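Local coordinates for RNA-binding protein Lsm (Halobacterium salinarum R1, PDB 6TFL) that probably binds RNA, as a ring of seven Sm-fold subunits that holds uridine and calcium ions, at residues Arg6-Leu11 and Thr34-His39; Glu16-Val21 and Glu28-Leu33; Val21-Gly26 and Asp55-Ile60. All blocks are in the same frame, centred on the assembly; numbering follows the deposited sequence.

Interaction 1. Residues Arg6-Leu11 and Thr34-His39; sequences RPLDVL and TGYDQH. With URI (uridine), chain Q.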
loop_
_atom_site.group_PDB
_atom_site.type_symbol
_atom_site.label_atom_id
_atom_site.label_comp_id
_atom_site.label_asym_id
_atom_site.label_seq_id
_atom_site.Cartn_x
_atom_site.Cartn_y
_atom_site.Cartn_z
ATOM N N ARG A 6 -15.772 17.794 -3.859
ATOM C CA ARG A 6 -14.866 16.663 -3.776
ATOM C C ARG A 6 -13.588 16.947 -4.559
ATOM O O ARG A 6 -13.621 17.640 -5.575
ATOM C CB ARG A 6 -15.538 15.408 -4.321
ATOM C CG ARG A 6 -16.642 14.842 -3.438
ATOM C CD ARG A 6 -17.472 13.805 -4.207
ATOM N NE ARG A 6 -18.490 13.168 -3.374
ATOM C CZ ARG A 6 -19.708 13.662 -3.180
ATOM N NH1 ARG A 6 -20.063 14.801 -3.764
ATOM N NH2 ARG A 6 -20.565 13.028 -2.392
ATOM N N PRO A 7 -12.444 16.436 -4.099
ATOM C CA PRO A 7 -11.201 16.618 -4.866
ATOM C C PRO A 7 -11.286 16.161 -6.315
ATOM O O PRO A 7 -10.821 16.890 -7.199
ATOM C CB PRO A 7 -10.180 15.796 -4.063
ATOM C CG PRO A 7 -10.687 15.843 -2.669
ATOM C CD PRO A 7 -12.197 15.809 -2.786
ATOM N N LEU A 8 -11.857 14.987 -6.602
ATOM C CA LEU A 8 -11.990 14.599 -8.003
ATOM C C LEU A 8 -12.947 15.524 -8.751
ATOM O O LEU A 8 -12.817 15.693 -9.970
ATOM C CB LEU A 8 -12.443 13.139 -8.123
ATOM C CG LEU A 8 -11.487 12.027 -7.628
ATOM C CD1 LEU A 8 -11.956 10.634 -8.050
ATOM C CD2 LEU A 8 -10.059 12.258 -8.092
ATOM N N ASP A 9 -13.902 16.143 -8.049
ATOM C CA ASP A 9 -14.782 17.104 -8.707
ATOM C C ASP A 9 -14.053 18.416 -8.997
ATOM O O ASP A 9 -14.305 19.062 -10.020
ATOM C CB ASP A 9 -16.025 17.347 -7.854
ATOM C CG ASP A 9 -17.158 16.372 -8.171
ATOM O OD1 ASP A 9 -16.999 15.519 -9.080
ATOM O OD2 ASP A 9 -18.223 16.469 -7.514
ATOM N N VAL A 10 -13.128 18.818 -8.126
ATOM C CA VAL A 10 -12.301 19.979 -8.427
ATOM C C VAL A 10 -11.408 19.692 -9.631
ATOM O O VAL A 10 -11.161 20.572 -10.461
ATOM C CB VAL A 10 -11.491 20.382 -7.180
ATOM C CG1 VAL A 10 -10.529 21.519 -7.492
ATOM C CG2 VAL A 10 -12.430 20.751 -6.021
ATOM N N LEU A 11 -10.913 18.455 -9.751
ATOM C CA LEU A 11 -10.123 18.080 -10.923
ATOM C C LEU A 11 -10.961 18.116 -12.201
ATOM O O LEU A 11 -10.477 18.541 -13.255
ATOM C CB LEU A 11 -9.520 16.688 -10.744
ATOM C CG LEU A 11 -8.364 16.530 -9.755
ATOM C CD1 LEU A 11 -7.781 15.096 -9.833
ATOM C CD2 LEU A 11 -7.298 17.580 -9.996
ATOM N N THR A 34 -5.467 17.601 -18.710
ATOM C CA THR A 34 -6.359 17.069 -19.739
ATOM C C THR A 34 -6.993 15.732 -19.371
ATOM O O THR A 34 -7.801 15.215 -20.153
ATOM C CB THR A 34 -5.634 16.927 -21.092
ATOM O OG1 THR A 34 -4.591 15.950 -20.994
ATOM C CG2 THR A 34 -5.039 18.268 -21.549
ATOM N N GLY A 35 -6.660 15.149 -18.224
ATOM C CA GLY A 35 -7.379 13.972 -17.776
ATOM C C GLY A 35 -6.911 13.524 -16.406
ATOM O O GLY A 35 -5.838 13.906 -15.926
ATOM N N TYR A 36 -7.735 12.682 -15.794
ATOM C CA TYR A 36 -7.422 12.087 -14.510
ATOM C C TYR A 36 -8.301 10.853 -14.353
ATOM O O TYR A 36 -9.214 10.613 -15.152
ATOM C CB TYR A 36 -7.640 13.083 -13.362
ATOM C CG TYR A 36 -9.085 13.406 -13.181
ATOM C CD1 TYR A 36 -9.699 14.362 -13.984
ATOM C CD2 TYR A 36 -9.851 12.739 -12.241
ATOM C CE1 TYR A 36 -11.033 14.651 -13.844
ATOM C CE2 TYR A 36 -11.188 13.015 -12.095
ATOM C CZ TYR A 36 -11.776 13.969 -12.898
ATOM O OH TYR A 36 -13.111 14.255 -12.760
ATOM N N ASP A 37 -8.023 10.073 -13.305
ATOM C CA ASP A 37 -8.881 8.948 -12.958
ATOM C C ASP A 37 -9.012 8.836 -11.438
ATOM O O ASP A 37 -8.431 9.613 -10.680
ATOM C CB ASP A 37 -8.364 7.648 -13.588
ATOM C CG ASP A 37 -6.976 7.263 -13.103
ATOM O OD1 ASP A 37 -6.632 7.534 -11.918
ATOM O OD2 ASP A 37 -6.227 6.667 -13.920
ATOM N N GLN A 38 -9.761 7.824 -11.004
ATOM C CA GLN A 38 -10.074 7.601 -9.597
ATOM C C GLN A 38 -8.846 7.411 -8.723
ATOM O O GLN A 38 -8.935 7.634 -7.514
ATOM C CB GLN A 38 -10.978 6.377 -9.465
ATOM C CG GLN A 38 -11.871 6.161 -10.692
ATOM C CD GLN A 38 -11.182 5.371 -11.818
ATOM O OE1 GLN A 38 -10.400 4.444 -11.561
ATOM N NE2 GLN A 38 -11.467 5.745 -13.068
ATOM N N HIS A 39 -7.714 6.983 -9.272
ATOM C CA HIS A 39 -6.510 6.880 -8.452
ATOM C C HIS A 39 -5.775 8.201 -8.319
ATOM O O HIS A 39 -4.746 8.258 -7.633
ATOM C CB HIS A 39 -5.532 5.863 -9.033
ATOM C CG HIS A 39 -6.159 4.556 -9.388
ATOM N ND1 HIS A 39 -6.581 3.653 -8.438
ATOM C CD2 HIS A 39 -6.426 3.994 -10.591
ATOM C CE1 HIS A 39 -7.086 2.590 -9.042
ATOM N NE2 HIS A 39 -7.007 2.774 -10.348
HETATM N N1 URI Q . -2.744 3.173 -8.189
HETATM C C2 URI Q . -2.294 4.256 -8.923
HETATM N N3 URI Q . -2.414 4.127 -10.281
HETATM C C4 URI Q . -2.931 3.060 -10.973
HETATM C C5 URI Q . -3.388 1.980 -10.147
HETATM C C6 URI Q . -3.289 2.074 -8.812
HETATM O O2 URI Q . -1.814 5.260 -8.410
HETATM O O4 URI Q . -2.966 3.129 -12.206
HETATM C "C1'" URI Q . -2.631 3.333 -6.731
HETATM C "C2'" URI Q . -3.909 3.823 -6.067
HETATM C "C3'" URI Q . -3.650 3.428 -4.618
HETATM C "C4'" URI Q . -2.926 2.089 -4.767
HETATM O "O2'" URI Q . -4.122 5.202 -6.283
HETATM O "O3'" URI Q . -2.779 4.384 -4.013
HETATM O "O4'" URI Q . -2.343 2.093 -6.107
HETATM C "C5'" URI Q . -3.815 0.881 -4.588
HETATM O "O5'" URI Q . -4.421 0.864 -3.296
#
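The packing of an N-terminal helix against the Sm barrel, beside the uridine pocket, is carried here by Leu8 and Leu11 of the helix and Tyr36 of the bent strand. Leu11 sets its CB over one face of the Tyr36 ring, 3.9 Å from the centroid and almost on the ring normal, a CH-pi contact. Its CD1 continues along that ring to within 4.0 Å of Tyr36 CD2. Tyr36 can meet the helix because its CG stands between the backbone N and the carbonyl carbon (chi1 68°). Leu8 crosses the ring obliquely, its CB 4.2 Å from Tyr36 CE2, while its CD1 reaches Gln38 CA at 3.9 Å. The hydroxyl of Tyr36 comes near Leu8 O but hydrogen-bonds to Glu12, farther along the same helix. Beyond the strand, Asp37 closes an Asx turn: OD1 accepts from His39 N at 2.9 Å, from above the carboxylate plane. OD2 of Asp37 is bound by Asn41, whose OD1 in turn holds uridine, so one carboxylate braces two residues of the pocket. The His39 ring turns one face to the base, with URI C5 3.6 Å from its plane, and His39 CB approaches URI O2' at 3.2 Å. Arg53 of a neighbouring subunit also bonds to this nucleoside. The Asp, His and Asn of this loop are typical of the uridine-binding Sm1 motif in Sm and Lsm rings.

Interaction 2. Residues Glu16-Val21 and Glu28-Leu33; sequences EETVTV and EFTGVL. With CA (calcium ion), chain P.
The ring of Phe29 meets Val21 at its edge: the carbonyl O of Val21 lies near the ring plane, 4.1 Å from Phe29 CD1. Leu23 and Ile52 of the same chain pack on Phe29, as does Arg22 of a neighbouring subunit. The other flat group, the carboxylate of Glu17, uses both oxygens: OE2 binds calcium at 2.8 Å, while OE1 accepts at 2.8 Å from a water that is a ligand of the metal. A bend at chi2 (144°) brings the carboxylate to the ion, and Glu13 supplies a further ligand through its backbone O. Between these ends strands 18-21 and 28-30 run antiparallel, at 173°. Val21 and Phe29 form a hydrogen-bonded pair, with Phe29 N to Val21 O at 2.8 Å, and Val19 and Gly31 form the next, Gly31 N to Val19 O being longer at 3.2 Å. On the face of Thr18, Thr20, Thr30 and Val32, the hydroxyls of Thr20 and Thr30 hydrogen-bond tip to tip, OG1 to OG1 at 2.9 Å; each OG1 stands beside its backbone N, anti to the carbonyl carbon. Val19 and Val21 point to the other face and pack on Ile44, and Val19 CG2 touches Leu33 CB at 4.0 Å. At Gly31 the chain turns a corner, after which Leu33 N bonds to Glu17 O. Such a strand, bent at a glycine to serve both sheets, is characteristic of the small Sm barrel.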
loop_
_atom_site.group_PDB
_atom_site.type_symbol
_atom_site.label_atom_id
_atom_site.label_comp_id
_atom_site.label_asym_id
_atom_site.label_seq_id
_atom_site.Cartn_x
_atom_site.Cartn_y
_atom_site.Cartn_z
ATOM N N GLU A 16 -8.687 21.267 -18.839
ATOM C CA GLU A 16 -8.320 22.245 -19.865
ATOM C C GLU A 16 -7.697 23.507 -19.272
ATOM O O GLU A 16 -7.354 24.422 -20.031
ATOM C CB GLU A 16 -9.504 22.633 -20.775
ATOM C CG GLU A 16 -10.301 21.435 -21.308
ATOM C CD GLU A 16 -10.612 21.501 -22.811
ATOM O OE1 GLU A 16 -10.882 20.433 -23.415
ATOM O OE2 GLU A 16 -10.606 22.612 -23.391
ATOM N N GLU A 17 -7.509 23.580 -17.955
ATOM C CA GLU A 17 -6.836 24.696 -17.301
ATOM C C GLU A 17 -5.474 24.264 -16.773
ATOM O O GLU A 17 -5.149 23.073 -16.699
ATOM C CB GLU A 17 -7.682 25.268 -16.153
ATOM C CG GLU A 17 -9.010 25.874 -16.601
ATOM C CD GLU A 17 -10.127 25.640 -15.593
ATOM O OE1 GLU A 17 -9.920 25.895 -14.383
ATOM O OE2 GLU A 17 -11.218 25.198 -16.013
ATOM N N THR A 18 -4.684 25.259 -16.377
ATOM C CA THR A 18 -3.319 25.023 -15.943
ATOM C C THR A 18 -3.282 24.687 -14.457
ATOM O O THR A 18 -4.030 25.259 -13.660
ATOM C CB THR A 18 -2.453 26.241 -16.255
ATOM O OG1 THR A 18 -2.413 26.416 -17.673
ATOM C CG2 THR A 18 -1.037 26.030 -15.770
ATOM N N VAL A 19 -2.435 23.713 -14.101
ATOM C CA VAL A 19 -2.313 23.200 -12.742
ATOM C C VAL A 19 -0.845 22.899 -12.482
ATOM O O VAL A 19 -0.050 22.729 -13.410
ATOM C CB VAL A 19 -3.150 21.914 -12.488
ATOM C CG1 VAL A 19 -4.632 22.141 -12.770
ATOM C CG2 VAL A 19 -2.613 20.749 -13.309
ATOM N N THR A 20 -0.486 22.838 -11.203
ATOM C CA THR A 20 0.836 22.377 -10.797
ATOM C C THR A 20 0.683 21.149 -9.913
ATOM O O THR A 20 -0.092 21.154 -8.950
ATOM C CB THR A 20 1.633 23.468 -10.084
ATOM O OG1 THR A 20 1.866 24.531 -11.008
ATOM C CG2 THR A 20 2.987 22.940 -9.630
ATOM N N VAL A 21 1.400 20.096 -10.279
ATOM C CA VAL A 21 1.423 18.838 -9.552
ATOM C C VAL A 21 2.796 18.685 -8.926
ATOM O O VAL A 21 3.813 18.790 -9.621
ATOM C CB VAL A 21 1.125 17.656 -10.483
ATOM C CG1 VAL A 21 1.077 16.362 -9.686
ATOM C CG2 VAL A 21 -0.176 17.896 -11.209
ATOM N N GLU A 28 8.131 19.076 -9.677
ATOM C CA GLU A 28 6.875 19.756 -9.971
ATOM C C GLU A 28 6.638 19.735 -11.468
ATOM O O GLU A 28 7.580 19.849 -12.255
ATOM C CB GLU A 28 6.866 21.217 -9.488
ATOM C CG GLU A 28 6.862 21.370 -7.978
ATOM C CD GLU A 28 6.560 22.793 -7.510
ATOM O OE1 GLU A 28 6.420 23.709 -8.364
ATOM O OE2 GLU A 28 6.464 22.982 -6.278
ATOM N N PHE A 29 5.375 19.605 -11.857
ATOM C CA PHE A 29 4.992 19.576 -13.260
ATOM C C PHE A 29 3.860 20.567 -13.448
ATOM O O PHE A 29 2.817 20.443 -12.801
ATOM C CB PHE A 29 4.561 18.175 -13.684
ATOM C CG PHE A 29 5.655 17.160 -13.604
ATOM C CD1 PHE A 29 6.052 16.642 -12.376
ATOM C CD2 PHE A 29 6.300 16.727 -14.752
ATOM C CE1 PHE A 29 7.065 15.721 -12.299
ATOM C CE2 PHE A 29 7.316 15.794 -14.682
ATOM C CZ PHE A 29 7.696 15.289 -13.458
ATOM N N THR A 30 4.069 21.554 -14.308
ATOM C CA THR A 30 3.057 22.555 -14.598
ATOM C C THR A 30 2.621 22.401 -16.041
ATOM O O THR A 30 3.460 22.288 -16.938
ATOM C CB THR A 30 3.583 23.967 -14.334
ATOM O OG1 THR A 30 3.940 24.061 -12.956
ATOM C CG2 THR A 30 2.519 25.001 -14.605
ATOM N N GLY A 31 1.315 22.386 -16.253
ATOM C CA GLY A 31 0.758 22.251 -17.583
ATOM C C GLY A 31 -0.745 22.193 -17.476
ATOM O O GLY A 31 -1.324 22.329 -16.391
ATOM N N VAL A 32 -1.376 21.989 -18.619
ATOM C CA VAL A 32 -2.828 21.919 -18.678
ATOM C C VAL A 32 -3.265 20.520 -18.269
ATOM O O VAL A 32 -2.779 19.519 -18.810
ATOM C CB VAL A 32 -3.330 22.276 -20.090
ATOM C CG1 VAL A 32 -4.817 22.043 -20.208
ATOM C CG2 VAL A 32 -3.001 23.710 -20.408
ATOM N N LEU A 33 -4.190 20.443 -17.318
ATOM C CA LEU A 33 -4.780 19.163 -16.951
ATOM C C LEU A 33 -5.759 18.730 -18.043
ATOM O O LEU A 33 -6.763 19.416 -18.283
ATOM C CB LEU A 33 -5.478 19.268 -15.595
ATOM C CG LEU A 33 -6.214 18.011 -15.133
ATOM C CD1 LEU A 33 -5.218 17.005 -14.582
ATOM C CD2 LEU A 33 -7.290 18.357 -14.102
HETATM CA CA CA P . -13.726 25.205 -14.756
HETATM O O HOH W 1 -12.251 26.294 -12.871
#

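Interaction 3. Residues Val21-Gly26 and Asp55-Ile60; sequences VRLKDG and DNVVTI
Arg22 meets Val58 and Thr59 together, the two-against-one pairing of a classic beta bulge in an Sm-fold sheet. Arg22 N donates almost straight to Thr59 O at 2.9 Å. Arg22 O receives Val58 N at 2.8 Å and, weakly, Thr59 N at 3.5 Å, so one carbonyl serves both residues of the bulge. Past it, Lys24 N donates to Asn56 O at 2.8 Å. The Arg22 side chain sets CG anti to the backbone N (chi1 177°) and bends at chi3 (111°), bringing the guanidinium over Thr59 CG2, which lies against one face, and NH2 to 3.6 Å from Val58 CG1. Long, weak ion pairs join this NH2 to Asp25 and Asp27 of a neighbouring subunit. An alanine here would probably open a gap over Val58 and Thr59 and leave those two aspartates without this charge. One step outward, Val58 CG2 packs against Lys24 CG at 3.7 Å. On the opposite side of the sheet from Arg22, the side chains of Val21 and Val57 cross at about a right angle, CG1 of Val21 4.1 Å from CG2 of Val57. Thr59 and Ile60 also pair with a strand of the same neighbouring subunit, carrying the sheet across the interface. Farther out, Asp55, of the uridine pocket, forms a salt bridge with Arg53. The extended Lys24 reaches Asp55 of that neighbouring subunit, while its NZ bonds weakly to Asp55 O of its own chain at 3.1 Å.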
loop_
_atom_site.group_PDB
_atom_site.type_symbol
_atom_site.label_atom_id
_atom_site.label_comp_id
_atom_site.label_asym_id
_atom_site.label_seq_id
_atom_site.Cartn_x
_atom_site.Cartn_y
_atom_site.Cartn_z
ATOM N N VAL A 21 1.400 20.096 -10.279
ATOM C CA VAL A 21 1.423 18.838 -9.552
ATOM C C VAL A 21 2.796 18.685 -8.926
ATOM O O VAL A 21 3.813 18.790 -9.621
ATOM C CB VAL A 21 1.125 17.656 -10.483
ATOM C CG1 VAL A 21 1.077 16.362 -9.686
ATOM C CG2 VAL A 21 -0.176 17.896 -11.209
ATOM N N ARG A 22 2.827 18.428 -7.623
ATOM C CA ARG A 22 4.075 18.244 -6.900
ATOM C C ARG A 22 4.176 16.793 -6.446
ATOM O O ARG A 22 3.238 16.260 -5.842
ATOM C CB ARG A 22 4.159 19.207 -5.718
ATOM C CG ARG A 22 5.399 19.038 -4.840
ATOM C CD ARG A 22 5.425 20.090 -3.717
ATOM N NE ARG A 22 5.225 19.518 -2.381
ATOM C CZ ARG A 22 4.427 20.052 -1.458
ATOM N NH1 ARG A 22 3.749 21.163 -1.740
ATOM N NH2 ARG A 22 4.302 19.478 -0.258
ATOM N N LEU A 23 5.310 16.161 -6.733
ATOM C CA LEU A 23 5.521 14.746 -6.449
ATOM C C LEU A 23 6.299 14.535 -5.154
ATOM O O LEU A 23 6.959 15.438 -4.646
ATOM C CB LEU A 23 6.246 14.065 -7.615
ATOM C CG LEU A 23 5.505 14.213 -8.939
ATOM C CD1 LEU A 23 6.094 13.267 -9.962
ATOM C CD2 LEU A 23 4.018 13.950 -8.740
ATOM N N LYS A 24 6.217 13.307 -4.630
ATOM C CA LYS A 24 6.892 12.990 -3.372
ATOM C C LYS A 24 8.393 13.191 -3.470
ATOM O O LYS A 24 9.034 13.518 -2.468
ATOM C CB LYS A 24 6.583 11.559 -2.940
ATOM C CG LYS A 24 5.128 11.345 -2.616
ATOM C CD LYS A 24 4.825 9.920 -2.201
ATOM C CE LYS A 24 3.343 9.794 -1.911
ATOM N NZ LYS A 24 3.012 8.442 -1.426
ATOM N N ASP A 25 8.975 13.007 -4.660
ATOM C CA ASP A 25 10.409 13.227 -4.813
ATOM C C ASP A 25 10.782 14.706 -4.822
ATOM O O ASP A 25 11.977 15.026 -4.817
ATOM C CB ASP A 25 10.923 12.546 -6.090
ATOM C CG ASP A 25 10.009 12.777 -7.300
ATOM O OD1 ASP A 25 9.818 13.949 -7.699
ATOM O OD2 ASP A 25 9.483 11.785 -7.856
ATOM N N GLY A 26 9.798 15.610 -4.839
ATOM C CA GLY A 26 10.048 17.035 -4.869
ATOM C C GLY A 26 9.931 17.687 -6.227
ATOM O O GLY A 26 9.966 18.919 -6.301
ATOM N N ASP A 55 0.048 7.659 -7.177
ATOM C CA ASP A 55 0.730 7.326 -5.937
ATOM C C ASP A 55 1.923 8.235 -5.653
ATOM O O ASP A 55 2.346 8.317 -4.501
ATOM C CB ASP A 55 1.170 5.858 -5.957
ATOM C CG ASP A 55 2.419 5.621 -6.810
ATOM O OD1 ASP A 55 3.441 5.166 -6.245
ATOM O OD2 ASP A 55 2.376 5.872 -8.046
ATOM N N ASN A 56 2.467 8.923 -6.659
ATOM C CA ASN A 56 3.565 9.868 -6.456
ATOM C C ASN A 56 3.111 11.280 -6.087
ATOM O O ASN A 56 3.960 12.119 -5.757
ATOM C CB ASN A 56 4.434 9.957 -7.710
ATOM C CG ASN A 56 4.860 8.590 -8.224
ATOM O OD1 ASN A 56 5.747 7.969 -7.656
ATOM N ND2 ASN A 56 4.218 8.114 -9.299
ATOM N N VAL A 57 1.812 11.566 -6.134
ATOM C CA VAL A 57 1.324 12.932 -5.988
ATOM C C VAL A 57 1.277 13.314 -4.515
ATOM O O VAL A 57 0.826 12.534 -3.664
ATOM C CB VAL A 57 -0.057 13.078 -6.640
ATOM C CG1 VAL A 57 -0.611 14.482 -6.398
ATOM C CG2 VAL A 57 0.034 12.748 -8.128
ATOM N N VAL A 58 1.778 14.504 -4.205
ATOM C CA VAL A 58 1.592 15.107 -2.888
ATOM C C VAL A 58 0.439 16.098 -2.976
ATOM O O VAL A 58 -0.596 15.922 -2.324
ATOM C CB VAL A 58 2.875 15.797 -2.394
ATOM C CG1 VAL A 58 2.668 16.363 -1.002
ATOM C CG2 VAL A 58 4.025 14.824 -2.405
ATOM N N THR A 59 0.595 17.135 -3.802
ATOM C CA THR A 59 -0.448 18.133 -3.994
ATOM C C THR A 59 -0.673 18.422 -5.474
ATOM O O THR A 59 0.241 18.319 -6.299
ATOM C CB THR A 59 -0.113 19.461 -3.288
ATOM O OG1 THR A 59 1.056 20.033 -3.880
ATOM C CG2 THR A 59 0.114 19.254 -1.773
ATOM N N ILE A 60 -1.908 18.791 -5.803
ATOM C CA ILE A 60 -2.238 19.407 -7.085
ATOM C C ILE A 60 -2.796 20.797 -6.804
ATOM O O ILE A 60 -3.651 20.953 -5.923
ATOM C CB ILE A 60 -3.253 18.574 -7.890
ATOM C CG1 ILE A 60 -2.716 17.156 -8.138
ATOM C CG2 ILE A 60 -3.629 19.303 -9.199
ATOM C CD1 ILE A 60 -3.729 16.209 -8.724
#

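Overall arrangement
All three contacts lie in one Sm barrel and touch one another. Interactions 2 and 3 share Val21 and lie on the two sides of strand 18-23, their centres about 12 Å apart; Phe29 CE1 meets Leu23 CD1 at 3.5 Å where they join. The helix of interaction 1 touches both, with Leu11 O 3.3 Å from Leu33 CD2 and Leu11 CD2 4.0 Å from Ile60 CD1. Interactions 1 and 3, with centres about 15 Å apart, each bring one residue to the uridine pocket, His39 and Asp55, and both border the same neighbouring subunit. Interaction 2 instead carries calcium, through Glu17, while the Val21 side chain stays about 12 Å from a uridine.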